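Histidine kinase (PDB 5DFY) probably acts as a light-regulated sensor histidine kinase that transfers phosphate from ATP to a histidine, with this phycocyanobilin-binding GAF domain as its light-sensing part. Local coordinates at residues A[68-73]-A[85-90]; A[147-152]-A[172-177]; A[151-156]-A[163-168]; A[156-161]-A[195-200]. All blocks are in the same frame, centred on the assembly; numbering follows the deposited sequence.

In the fold
Interaction 3 is the buried centre, a hairpin through the middle of the GAF sheet with one hydroxyl turned to the chromophore. Interaction 1 is a second hairpin of the same sheet, at its edge strand 82-89 and less buried; besides backbone bonds it carries a salt bridge. The two meet where strand 70-76 lies beside strand 161-170. Interactions 2 and 4 use the two ends of strand 150-158 and are peripheral and only partly buried, centred about 14 and 15 Å from the chain's centre on opposite sides. Neither rests on backbone pairing: interaction 2 lays the face of a loop tryptophan against a strand leucine (CH-pi), and interaction 4 seats a turn on helix 179-203 near the second subunit.

Interaction 1: residues A[68-73]-A[85-90]; sequences CDRVLV and IHESVA
An antiparallel beta hairpin joins R70, V71, L72 and V73 of strand 70-76 to the edge strand 82-89 of the GAF-domain sheet. The evidence is regular: the two axes run 4.7 Å apart at an angle of 172°, and hydrogen-bonded pairs V71-S88 and V73-H86 alternate with the non-hydrogen-bonded pairs R70-V89 and L72-E87. V71 and S88 exchange both of their backbone bonds, V71 N to S88 O at 2.8 Å and S88 N to V71 O at 2.9 Å. V73 N is held by H86 O, whereas V73 O accepts a hydrogen bond from I85 N, because I85 and H86 form a classic beta bulge opposite V73. There the CG1 methyl of V73 meets I85 CG1 at 3.9 Å.

The two faces meet different surroundings. V71, V73, H86 and S88 look to helix 50-66, where S88 OG is bonded to D60 and R63 and H86 ND1 to Q52. R70, L72, E87 and V89 occupy the other face, and the L72 side chain lies about 5 Å from the phycocyanobilin. L72 CD2 packs alongside E87 CB at 3.7 Å.

R70 and E87 form a salt bridge whose ends have further partners: E87 OE2 also accepts from L96 N, and the R70 guanidinium reaches the carbonyls of F146 and E94. A bend at chi3 (-46°) turns the arginine chain toward E87, whose carboxylate plane is 31° from that of the guanidinium. R70 NH2 meets E87 OE2 at 2.8 Å while V89 CG2 lies 3.7 Å from the same nitrogen.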
# COMPACT_ATOMS: atom_id res chain seq x y z
N CYS A 68 15.48 17.29 -14.91
CA CYS A 68 15.94 16.29 -15.86
C CYS A 68 15.22 16.54 -17.19
O CYS A 68 14.39 17.44 -17.30
CB CYS A 68 15.71 14.87 -15.34
SG CYS A 68 14.00 14.45 -14.96
N ASP A 69 15.56 15.75 -18.20
CA ASP A 69 15.06 15.98 -19.56
C ASP A 69 13.80 15.21 -19.89
O ASP A 69 12.94 15.68 -20.64
CB ASP A 69 16.15 15.65 -20.56
CG ASP A 69 17.34 16.56 -20.43
OD1 ASP A 69 17.12 17.79 -20.32
OD2 ASP A 69 18.47 16.06 -20.43
N ARG A 70 13.67 14.01 -19.31
CA ARG A 70 12.51 13.14 -19.57
C ARG A 70 12.17 12.39 -18.30
O ARG A 70 13.06 12.07 -17.54
CB ARG A 70 12.79 12.14 -20.68
CG ARG A 70 11.53 11.56 -21.31
CD ARG A 70 11.76 10.31 -22.15
NE ARG A 70 12.88 10.35 -23.09
CZ ARG A 70 12.85 10.86 -24.32
NH1 ARG A 70 13.95 10.81 -25.04
NH2 ARG A 70 11.76 11.42 -24.83
N VAL A 71 10.88 12.12 -18.09
CA VAL A 71 10.41 11.24 -17.01
C VAL A 71 9.46 10.24 -17.64
O VAL A 71 8.62 10.61 -18.47
CB VAL A 71 9.72 12.02 -15.91
CG1 VAL A 71 9.14 11.07 -14.85
CG2 VAL A 71 10.66 13.02 -15.29
N LEU A 72 9.58 8.97 -17.24
CA LEU A 72 8.73 7.92 -17.77
C LEU A 72 8.11 7.10 -16.64
O LEU A 72 8.76 6.83 -15.61
CB LEU A 72 9.48 6.97 -18.69
CG LEU A 72 10.08 7.58 -19.97
CD1 LEU A 72 11.06 6.62 -20.62
CD2 LEU A 72 8.95 7.96 -20.91
N VAL A 73 6.86 6.72 -16.87
CA VAL A 73 6.15 5.76 -16.02
C VAL A 73 5.99 4.47 -16.82
O VAL A 73 5.43 4.48 -17.92
CB VAL A 73 4.78 6.29 -15.59
CG1 VAL A 73 4.06 5.24 -14.70
CG2 VAL A 73 4.92 7.60 -14.82
N ILE A 85 3.32 4.13 -20.01
CA ILE A 85 2.00 4.68 -20.00
C ILE A 85 1.98 6.17 -19.75
O ILE A 85 0.93 6.78 -19.88
CB ILE A 85 1.12 3.95 -18.97
CG1 ILE A 85 1.69 4.07 -17.56
CG2 ILE A 85 1.01 2.45 -19.35
CD1 ILE A 85 0.71 3.58 -16.51
N HIS A 86 3.14 6.78 -19.46
CA HIS A 86 3.20 8.23 -19.43
C HIS A 86 4.61 8.75 -19.60
O HIS A 86 5.58 8.12 -19.18
CB HIS A 86 2.62 8.80 -18.13
CG HIS A 86 2.26 10.24 -18.24
ND1 HIS A 86 1.01 10.68 -18.62
CD2 HIS A 86 3.00 11.36 -18.07
CE1 HIS A 86 0.99 11.99 -18.66
NE2 HIS A 86 2.19 12.44 -18.33
N GLU A 87 4.70 9.92 -20.23
CA GLU A 87 5.96 10.62 -20.48
C GLU A 87 5.80 12.10 -20.15
O GLU A 87 4.81 12.73 -20.53
CB GLU A 87 6.37 10.46 -21.95
CG GLU A 87 7.57 11.30 -22.37
CD GLU A 87 7.86 11.16 -23.85
OE1 GLU A 87 6.88 11.11 -24.64
OE2 GLU A 87 9.05 11.07 -24.21
N SER A 88 6.78 12.67 -19.45
CA SER A 88 6.94 14.11 -19.36
C SER A 88 8.30 14.42 -19.97
O SER A 88 9.30 13.89 -19.53
CB SER A 88 6.87 14.60 -17.91
OG SER A 88 7.05 16.00 -17.79
N VAL A 89 8.33 15.27 -20.99
CA VAL A 89 9.57 15.56 -21.68
C VAL A 89 9.65 17.04 -22.06
O VAL A 89 8.64 17.66 -22.41
CB VAL A 89 9.70 14.66 -22.93
CG1 VAL A 89 8.59 14.92 -23.95
CG2 VAL A 89 11.07 14.83 -23.60
N ALA A 90 10.86 17.60 -21.95
CA ALA A 90 11.08 18.99 -22.36
C ALA A 90 10.95 19.09 -23.88
O ALA A 90 11.26 18.15 -24.61
CB ALA A 90 12.44 19.48 -21.91

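Interaction 2: residues A[147-152]-A[172-177]; sequences EIRAFL and GAPRHW
W177 sets its indole beside the strand with CG next to the backbone N (chi1 -57°), and R149 bends at chi2 (65°) to bring its guanidinium alongside P174. L152 CB sits over the middle of one indole face, 3.9 Å from the centroid of the six-membered ring and only 8° off its normal, a CH-pi contact. R175 CD lies over the opposite face, toward its rim, and the guanidinium of R175 goes on to E181 and L66. A150 CB closes on R175 CB at 4.0 Å. F151 O lies 3.1 Å from W177 NE1, but the angle is too poor for a hydrogen bond; that N-H goes to V127 O on strand 125-127. P174 CD lies 3.6 Å from R149 NH2, over a guanidinium face, while R149 NE is salt-bridged to D129. R149 CG lies 3.5 Å from A173 O, buried like A173 N without a partner. A leucine in place of W177 would probably leave V127 O without this donor and open a gap between L152 and R175. Loop 172-177 is therefore attached to strand 150-158 by CH-pi and van der Waals packing, the side chains of R149, R175 and W177 making their polar bonds elsewhere.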
# COMPACT_ATOMS: atom_id res chain seq x y z
N GLU A 147 17.53 8.01 -26.22
CA GLU A 147 18.28 9.23 -25.93
C GLU A 147 18.53 9.38 -24.42
O GLU A 147 18.42 10.46 -23.86
CB GLU A 147 17.57 10.47 -26.50
CG GLU A 147 18.54 11.63 -26.68
CD GLU A 147 17.97 12.82 -27.44
OE1 GLU A 147 16.73 12.94 -27.61
OE2 GLU A 147 18.77 13.67 -27.88
N ILE A 148 18.89 8.27 -23.78
CA ILE A 148 19.18 8.25 -22.35
C ILE A 148 20.69 8.26 -22.15
O ILE A 148 21.36 7.29 -22.48
CB ILE A 148 18.58 7.01 -21.67
CG1 ILE A 148 17.04 7.05 -21.77
CG2 ILE A 148 18.99 6.99 -20.22
CD1 ILE A 148 16.35 5.73 -21.43
N ARG A 149 21.23 9.36 -21.64
CA ARG A 149 22.65 9.43 -21.32
C ARG A 149 22.92 9.10 -19.85
O ARG A 149 23.99 8.63 -19.50
CB ARG A 149 23.20 10.81 -21.63
CG ARG A 149 24.70 10.97 -21.37
CD ARG A 149 25.54 10.08 -22.30
NE ARG A 149 26.95 10.23 -21.97
CZ ARG A 149 27.70 11.25 -22.37
NH1 ARG A 149 27.21 12.20 -23.16
NH2 ARG A 149 28.97 11.32 -21.98
N ALA A 150 21.94 9.41 -18.99
CA ALA A 150 22.05 9.18 -17.54
C ALA A 150 20.65 8.87 -17.06
O ALA A 150 19.71 9.42 -17.59
CB ALA A 150 22.59 10.39 -16.81
N PHE A 151 20.49 7.97 -16.08
CA PHE A 151 19.14 7.68 -15.60
C PHE A 151 19.10 7.37 -14.12
O PHE A 151 20.08 6.92 -13.54
CB PHE A 151 18.50 6.53 -16.38
CG PHE A 151 19.12 5.17 -16.18
CD1 PHE A 151 18.74 4.37 -15.11
CD2 PHE A 151 20.04 4.67 -17.09
CE1 PHE A 151 19.29 3.11 -14.93
CE2 PHE A 151 20.59 3.41 -16.92
CZ PHE A 151 20.22 2.62 -15.84
N LEU A 152 17.94 7.60 -13.55
CA LEU A 152 17.67 7.25 -12.17
C LEU A 152 16.29 6.57 -12.18
O LEU A 152 15.29 7.23 -12.49
CB LEU A 152 17.69 8.49 -11.30
CG LEU A 152 17.19 8.39 -9.85
CD1 LEU A 152 17.75 7.23 -9.12
CD2 LEU A 152 17.48 9.69 -9.14
N GLY A 172 21.27 14.74 -22.77
CA GLY A 172 22.34 15.39 -23.52
C GLY A 172 23.68 15.53 -22.86
O GLY A 172 24.59 16.14 -23.43
N ALA A 173 23.82 14.98 -21.66
CA ALA A 173 25.07 15.04 -20.90
C ALA A 173 25.00 14.03 -19.77
O ALA A 173 23.90 13.66 -19.34
CB ALA A 173 25.29 16.42 -20.34
N PRO A 174 26.15 13.60 -19.27
CA PRO A 174 26.13 12.76 -18.08
C PRO A 174 25.67 13.57 -16.88
O PRO A 174 25.65 14.81 -16.91
CB PRO A 174 27.57 12.27 -17.95
CG PRO A 174 28.39 13.19 -18.76
CD PRO A 174 27.51 13.79 -19.81
N ARG A 175 25.29 12.87 -15.82
CA ARG A 175 24.79 13.52 -14.64
C ARG A 175 25.16 12.71 -13.43
O ARG A 175 24.78 11.55 -13.34
CB ARG A 175 23.28 13.68 -14.70
CG ARG A 175 22.70 14.32 -13.48
CD ARG A 175 21.26 14.69 -13.69
NE ARG A 175 20.73 15.32 -12.50
CZ ARG A 175 19.60 15.99 -12.42
NH1 ARG A 175 18.82 16.11 -13.49
NH2 ARG A 175 19.23 16.53 -11.28
N HIS A 176 25.85 13.33 -12.48
CA HIS A 176 26.12 12.66 -11.22
C HIS A 176 24.92 12.82 -10.31
O HIS A 176 24.67 13.91 -9.81
CB HIS A 176 27.36 13.21 -10.54
CG HIS A 176 27.64 12.55 -9.22
ND1 HIS A 176 27.96 13.26 -8.08
CD2 HIS A 176 27.62 11.24 -8.86
CE1 HIS A 176 28.15 12.41 -7.08
NE2 HIS A 176 27.94 11.19 -7.53
N TRP A 177 24.17 11.73 -10.12
CA TRP A 177 22.98 11.76 -9.29
C TRP A 177 23.36 11.82 -7.81
O TRP A 177 24.15 11.00 -7.36
CB TRP A 177 22.12 10.54 -9.55
CG TRP A 177 21.69 10.38 -11.00
CD1 TRP A 177 22.24 9.53 -11.92
CD2 TRP A 177 20.62 11.06 -11.66
NE1 TRP A 177 21.56 9.64 -13.12
CE2 TRP A 177 20.57 10.57 -12.97
CE3 TRP A 177 19.70 12.04 -11.26
CZ2 TRP A 177 19.64 11.03 -13.90
CZ3 TRP A 177 18.78 12.48 -12.18
CH2 TRP A 177 18.75 11.98 -13.48

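Interaction 3: residues A[151-156]-A[163-168]; sequences FLTVPV and WGLLGA. With CYC (phycocyanobilin), chain B.
T153 OG1 donates a hydrogen bond of 2.9 Å to the terminal oxygen OB of phycocyanobilin, the polar link that residues 151-156 and 163-168 make to the chromophore; Y169, farther along strand 161-170, adds its own hydroxyl. The torsion (chi1 -62°) keeps OG1 beside the backbone N and sends the methyl CG2 toward L165, where it crosses the leucine at 3.9 Å from CB. Opposite T153 stands G167, paired with it without hydrogen bonds. A beta carbon on G167 would come tightly against T153 OG1, consistent with a glycine here, whose CA lies 3.8 Å from that oxygen.

The second shell is the backbone ladder that fixes T153. On one side of it L152 and A168 exchange two bonds, L152 N to A168 O at 2.8 Å being one; on the other V154 and L166 do the same, V154 N reaching L166 O at 3.0 Å. The ladder ends in a classic beta bulge: V156 O accepts from W163 N at 2.9 Å and, weakly, from G164 N, and both residues face V156. Its two methyls then split, CG1 going to W163 CE3 at 3.7 Å, CG2 to L166 CB at 3.9 Å.

Outward again, T153 O takes a bond from the hydroxyl of Y119. Side chains of L152, V154 and L166, on the face turned from the chromophore, pack on L185 of helix 179-203. Strand 163-168 bonds along its other side to strand 70-76 through L72, Y74 and F76, and strand 151-156 to L125 and V127, which places the hairpin inside the five-stranded antiparallel sheet.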
# COMPACT_ATOMS: atom_id res chain seq x y z
N PHE A 151 20.49 7.97 -16.08
CA PHE A 151 19.14 7.68 -15.60
C PHE A 151 19.10 7.37 -14.12
O PHE A 151 20.08 6.92 -13.54
CB PHE A 151 18.50 6.53 -16.38
CG PHE A 151 19.12 5.17 -16.18
CD1 PHE A 151 18.74 4.37 -15.11
CD2 PHE A 151 20.04 4.67 -17.09
CE1 PHE A 151 19.29 3.11 -14.93
CE2 PHE A 151 20.59 3.41 -16.92
CZ PHE A 151 20.22 2.62 -15.84
N LEU A 152 17.94 7.60 -13.55
CA LEU A 152 17.67 7.25 -12.17
C LEU A 152 16.29 6.57 -12.18
O LEU A 152 15.29 7.23 -12.49
CB LEU A 152 17.69 8.49 -11.30
CG LEU A 152 17.19 8.39 -9.85
CD1 LEU A 152 17.75 7.23 -9.12
CD2 LEU A 152 17.48 9.69 -9.14
N THR A 153 16.24 5.27 -11.90
CA THR A 153 15.01 4.52 -12.06
C THR A 153 14.71 3.82 -10.74
O THR A 153 15.56 3.14 -10.18
CB THR A 153 15.11 3.55 -13.26
OG1 THR A 153 15.30 4.33 -14.45
CG2 THR A 153 13.86 2.71 -13.44
N VAL A 154 13.50 4.07 -10.23
CA VAL A 154 13.07 3.60 -8.90
C VAL A 154 11.79 2.78 -9.01
O VAL A 154 11.06 2.88 -9.99
CB VAL A 154 12.86 4.76 -7.93
CG1 VAL A 154 14.10 5.60 -7.81
CG2 VAL A 154 11.70 5.63 -8.35
N PRO A 155 11.50 1.95 -8.00
CA PRO A 155 10.31 1.11 -8.07
C PRO A 155 9.04 1.81 -7.61
O PRO A 155 9.11 2.66 -6.72
CB PRO A 155 10.64 -0.04 -7.11
CG PRO A 155 11.61 0.51 -6.17
CD PRO A 155 12.34 1.64 -6.83
N VAL A 156 7.92 1.45 -8.23
CA VAL A 156 6.61 1.91 -7.82
C VAL A 156 5.84 0.73 -7.25
O VAL A 156 5.46 -0.18 -8.01
CB VAL A 156 5.83 2.52 -8.99
CG1 VAL A 156 4.49 3.02 -8.50
CG2 VAL A 156 6.62 3.65 -9.64
N TRP A 163 4.45 -2.70 -9.06
CA TRP A 163 3.55 -2.37 -10.14
C TRP A 163 4.28 -1.85 -11.37
O TRP A 163 3.83 -2.05 -12.50
CB TRP A 163 2.56 -1.34 -9.61
CG TRP A 163 1.67 -0.66 -10.59
CD1 TRP A 163 0.38 -0.98 -10.90
CD2 TRP A 163 1.99 0.51 -11.36
NE1 TRP A 163 -0.12 -0.09 -11.82
CE2 TRP A 163 0.85 0.83 -12.13
CE3 TRP A 163 3.12 1.31 -11.48
CZ2 TRP A 163 0.81 1.92 -12.99
CZ3 TRP A 163 3.08 2.39 -12.34
CH2 TRP A 163 1.94 2.68 -13.10
N GLY A 164 5.40 -1.19 -11.15
CA GLY A 164 6.08 -0.55 -12.26
C GLY A 164 7.31 0.19 -11.80
O GLY A 164 7.79 0.01 -10.68
N LEU A 165 7.81 1.04 -12.69
CA LEU A 165 9.02 1.82 -12.50
C LEU A 165 8.74 3.28 -12.82
O LEU A 165 7.93 3.58 -13.69
CB LEU A 165 10.17 1.33 -13.38
CG LEU A 165 10.51 -0.16 -13.33
CD1 LEU A 165 11.60 -0.50 -14.34
CD2 LEU A 165 10.96 -0.53 -11.95
N LEU A 166 9.45 4.15 -12.13
CA LEU A 166 9.45 5.59 -12.38
C LEU A 166 10.88 5.99 -12.72
O LEU A 166 11.78 5.80 -11.91
CB LEU A 166 8.94 6.35 -11.15
CG LEU A 166 8.91 7.87 -11.26
CD1 LEU A 166 8.01 8.36 -12.37
CD2 LEU A 166 8.44 8.45 -9.94
N GLY A 167 11.11 6.48 -13.94
CA GLY A 167 12.44 6.84 -14.39
C GLY A 167 12.61 8.32 -14.66
O GLY A 167 11.72 8.95 -15.20
N ALA A 168 13.76 8.83 -14.28
CA ALA A 168 14.19 10.19 -14.58
C ALA A 168 15.47 10.10 -15.45
O ALA A 168 16.38 9.33 -15.14
CB ALA A 168 14.45 10.96 -13.32
CHA CYC B . 19.20 -4.27 -16.85
NA CYC B . 17.25 -2.98 -17.83
C1A CYC B . 18.21 -3.37 -16.79
C2A CYC B . 17.90 -2.52 -15.59
C3A CYC B . 16.79 -1.65 -15.90
C4A CYC B . 16.39 -1.93 -17.29
CMA CYC B . 16.17 -0.67 -14.93
CAA CYC B . 18.61 -2.66 -14.26
CBA CYC B . 17.89 -3.87 -13.63
CGA CYC B . 18.42 -4.36 -12.28
O1A CYC B . 19.55 -3.97 -11.89
O2A CYC B . 17.75 -5.17 -11.56
CHB CYC B . 15.28 -1.38 -18.10
NB CYC B . 15.43 1.02 -17.37
C1B CYC B . 14.75 -0.17 -17.94
C2B CYC B . 13.39 0.22 -18.33
C3B CYC B . 13.21 1.57 -18.04
C4B CYC B . 14.46 2.13 -17.46
CMB CYC B . 12.39 -0.74 -18.94
CAB CYC B . 11.95 2.40 -18.27
CBB CYC B . 11.33 2.80 -16.94
OB CYC B . 14.70 3.25 -17.09
NC CYC B . 17.68 -4.77 -22.11
C1C CYC B . 17.28 -4.44 -23.23
C2C CYC B . 17.76 -5.63 -24.37
C3C CYC B . 17.98 -6.70 -23.67
C4C CYC B . 18.43 -6.12 -22.23
CMC CYC B . 16.71 -5.74 -25.53
CAC CYC B . 19.08 -7.77 -24.21
CBC CYC B . 18.49 -8.51 -25.39
OC CYC B . 16.64 -3.45 -23.52
CHD CYC B . 19.19 -6.76 -21.32
ND CYC B . 18.80 -5.27 -19.25
C1D CYC B . 19.49 -6.22 -19.96
C2D CYC B . 20.56 -6.64 -19.23
C3D CYC B . 20.54 -5.97 -18.05
C4D CYC B . 19.44 -5.11 -18.07
CMD CYC B . 21.54 -7.70 -19.70
CAD CYC B . 21.53 -6.12 -16.92
CBD CYC B . 22.56 -5.01 -16.96
CGD CYC B . 23.42 -5.15 -18.20
O1D CYC B . 23.32 -4.33 -19.16
O2D CYC B . 24.24 -6.10 -18.31

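Interaction 4: residues A[156-161]-A[195-200]; sequences VFVGEQ and AVYQAQ
V158 N donates to Q161 O at 2.8 Å, and Q161 N returns a bond of 3.0 Å to V158 O, closing the type II' beta turn that links strands 150-158 and 161-170. G159 follows V158 with a positive phi of 62°, the conformation that this turn type requires at its second position and that suits glycine. The turn rests on helix 179-203, with strand and helix axes 26° apart and 8.1 Å at closest approach. Between them the packing is largely apolar. With CG1 anti to the backbone N, V158 offers that methyl to Y197 CB at 3.7 Å and keeps CG2 for V196. Q200 OE1 lies in the plane of the Y197 ring, at its edge, and 4.0 Å from V158 CG1. Replacing Y197 by an alanine would remove the ring from beside the turn and is likely to leave G159 without its cover. Y197 also packs on V194 of the second subunit, and the next residue, Q198, is hydrogen-bonded to Q191 of that subunit, so this part of the helix also touches the second subunit of the assembly. Toward the domain interior the V158 and V196 side chains cross at about a right angle, CG2 of V158 3.9 Å from CG1 of V196, while G159 CA stands over one face of the Y197 ring, toward its rim, nearest CD2 at 4.0 Å.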
# COMPACT_ATOMS: atom_id res chain seq x y z
N VAL A 156 7.92 1.45 -8.23
CA VAL A 156 6.61 1.91 -7.82
C VAL A 156 5.84 0.73 -7.25
O VAL A 156 5.46 -0.18 -8.01
CB VAL A 156 5.83 2.52 -8.99
CG1 VAL A 156 4.49 3.02 -8.50
CG2 VAL A 156 6.62 3.65 -9.64
N PHE A 157 5.61 0.74 -5.93
CA PHE A 157 4.81 -0.28 -5.27
C PHE A 157 3.40 0.22 -5.06
O PHE A 157 3.19 1.33 -4.58
CB PHE A 157 5.42 -0.69 -3.92
CG PHE A 157 6.49 -1.72 -4.06
CD1 PHE A 157 7.76 -1.37 -4.48
CD2 PHE A 157 6.22 -3.06 -3.79
CE1 PHE A 157 8.75 -2.31 -4.64
CE2 PHE A 157 7.22 -4.02 -3.95
CZ PHE A 157 8.48 -3.64 -4.37
N VAL A 158 2.46 -0.62 -5.46
CA VAL A 158 1.03 -0.35 -5.33
C VAL A 158 0.54 -1.39 -4.36
O VAL A 158 0.49 -2.58 -4.67
CB VAL A 158 0.32 -0.41 -6.68
CG1 VAL A 158 -1.21 -0.40 -6.55
CG2 VAL A 158 0.79 0.75 -7.54
N GLY A 159 0.22 -0.95 -3.14
CA GLY A 159 -0.14 -1.91 -2.12
C GLY A 159 1.04 -2.81 -1.88
O GLY A 159 2.15 -2.33 -1.64
N GLU A 160 0.75 -4.15 -2.10
CA GLU A 160 1.89 -5.02 -1.84
C GLU A 160 2.64 -5.41 -3.12
O GLU A 160 3.60 -6.16 -3.07
CB GLU A 160 1.42 -6.27 -1.07
CG GLU A 160 0.45 -7.15 -1.81
CD GLU A 160 -0.08 -8.32 -0.95
OE1 GLU A 160 0.53 -8.65 0.08
OE2 GLU A 160 -1.12 -8.91 -1.31
N GLN A 161 2.33 -4.85 -4.17
CA GLN A 161 2.85 -5.30 -5.45
C GLN A 161 3.81 -4.34 -6.14
O GLN A 161 3.63 -3.13 -6.11
CB GLN A 161 1.69 -5.57 -6.38
CG GLN A 161 0.83 -6.68 -5.80
CD GLN A 161 -0.39 -6.96 -6.59
OE1 GLN A 161 -0.81 -6.17 -7.43
NE2 GLN A 161 -1.00 -8.12 -6.32
N ALA A 195 -1.19 6.61 -4.46
CA ALA A 195 -2.25 7.27 -5.22
C ALA A 195 -2.93 6.30 -6.17
O ALA A 195 -4.14 6.33 -6.32
CB ALA A 195 -1.70 8.47 -5.99
N VAL A 196 -2.15 5.46 -6.84
CA VAL A 196 -2.72 4.47 -7.73
C VAL A 196 -3.60 3.49 -6.95
O VAL A 196 -4.72 3.21 -7.36
CB VAL A 196 -1.62 3.72 -8.53
CG1 VAL A 196 -2.19 2.56 -9.29
CG2 VAL A 196 -0.93 4.69 -9.48
N TYR A 197 -3.13 3.01 -5.81
CA TYR A 197 -3.91 2.03 -5.08
C TYR A 197 -5.20 2.66 -4.54
O TYR A 197 -6.25 2.04 -4.61
CB TYR A 197 -3.09 1.40 -3.94
CG TYR A 197 -3.73 0.17 -3.35
CD1 TYR A 197 -4.31 -0.81 -4.15
CD2 TYR A 197 -3.71 -0.05 -2.00
CE1 TYR A 197 -4.88 -1.93 -3.61
CE2 TYR A 197 -4.28 -1.17 -1.45
CZ TYR A 197 -4.85 -2.11 -2.26
OH TYR A 197 -5.43 -3.23 -1.70
N GLN A 198 -5.09 3.89 -4.03
CA GLN A 198 -6.26 4.62 -3.53
C GLN A 198 -7.31 4.75 -4.64
O GLN A 198 -8.51 4.54 -4.42
CB GLN A 198 -5.83 5.98 -3.00
CG GLN A 198 -6.97 6.87 -2.54
CD GLN A 198 -7.73 6.27 -1.37
OE1 GLN A 198 -8.76 5.59 -1.53
NE2 GLN A 198 -7.22 6.53 -0.17
N ALA A 199 -6.85 5.07 -5.85
CA ALA A 199 -7.76 5.24 -6.99
C ALA A 199 -8.43 3.92 -7.31
O ALA A 199 -9.62 3.89 -7.62
CB ALA A 199 -7.01 5.76 -8.19
N GLN A 200 -7.68 2.82 -7.24
CA GLN A 200 -8.25 1.51 -7.52
C GLN A 200 -9.31 1.16 -6.49
O GLN A 200 -10.37 0.65 -6.83
CB GLN A 200 -7.17 0.42 -7.55
CG GLN A 200 -6.13 0.57 -8.66
CD GLN A 200 -5.05 -0.48 -8.58
OE1 GLN A 200 -4.95 -1.19 -7.58
NE2 GLN A 200 -4.26 -0.61 -9.64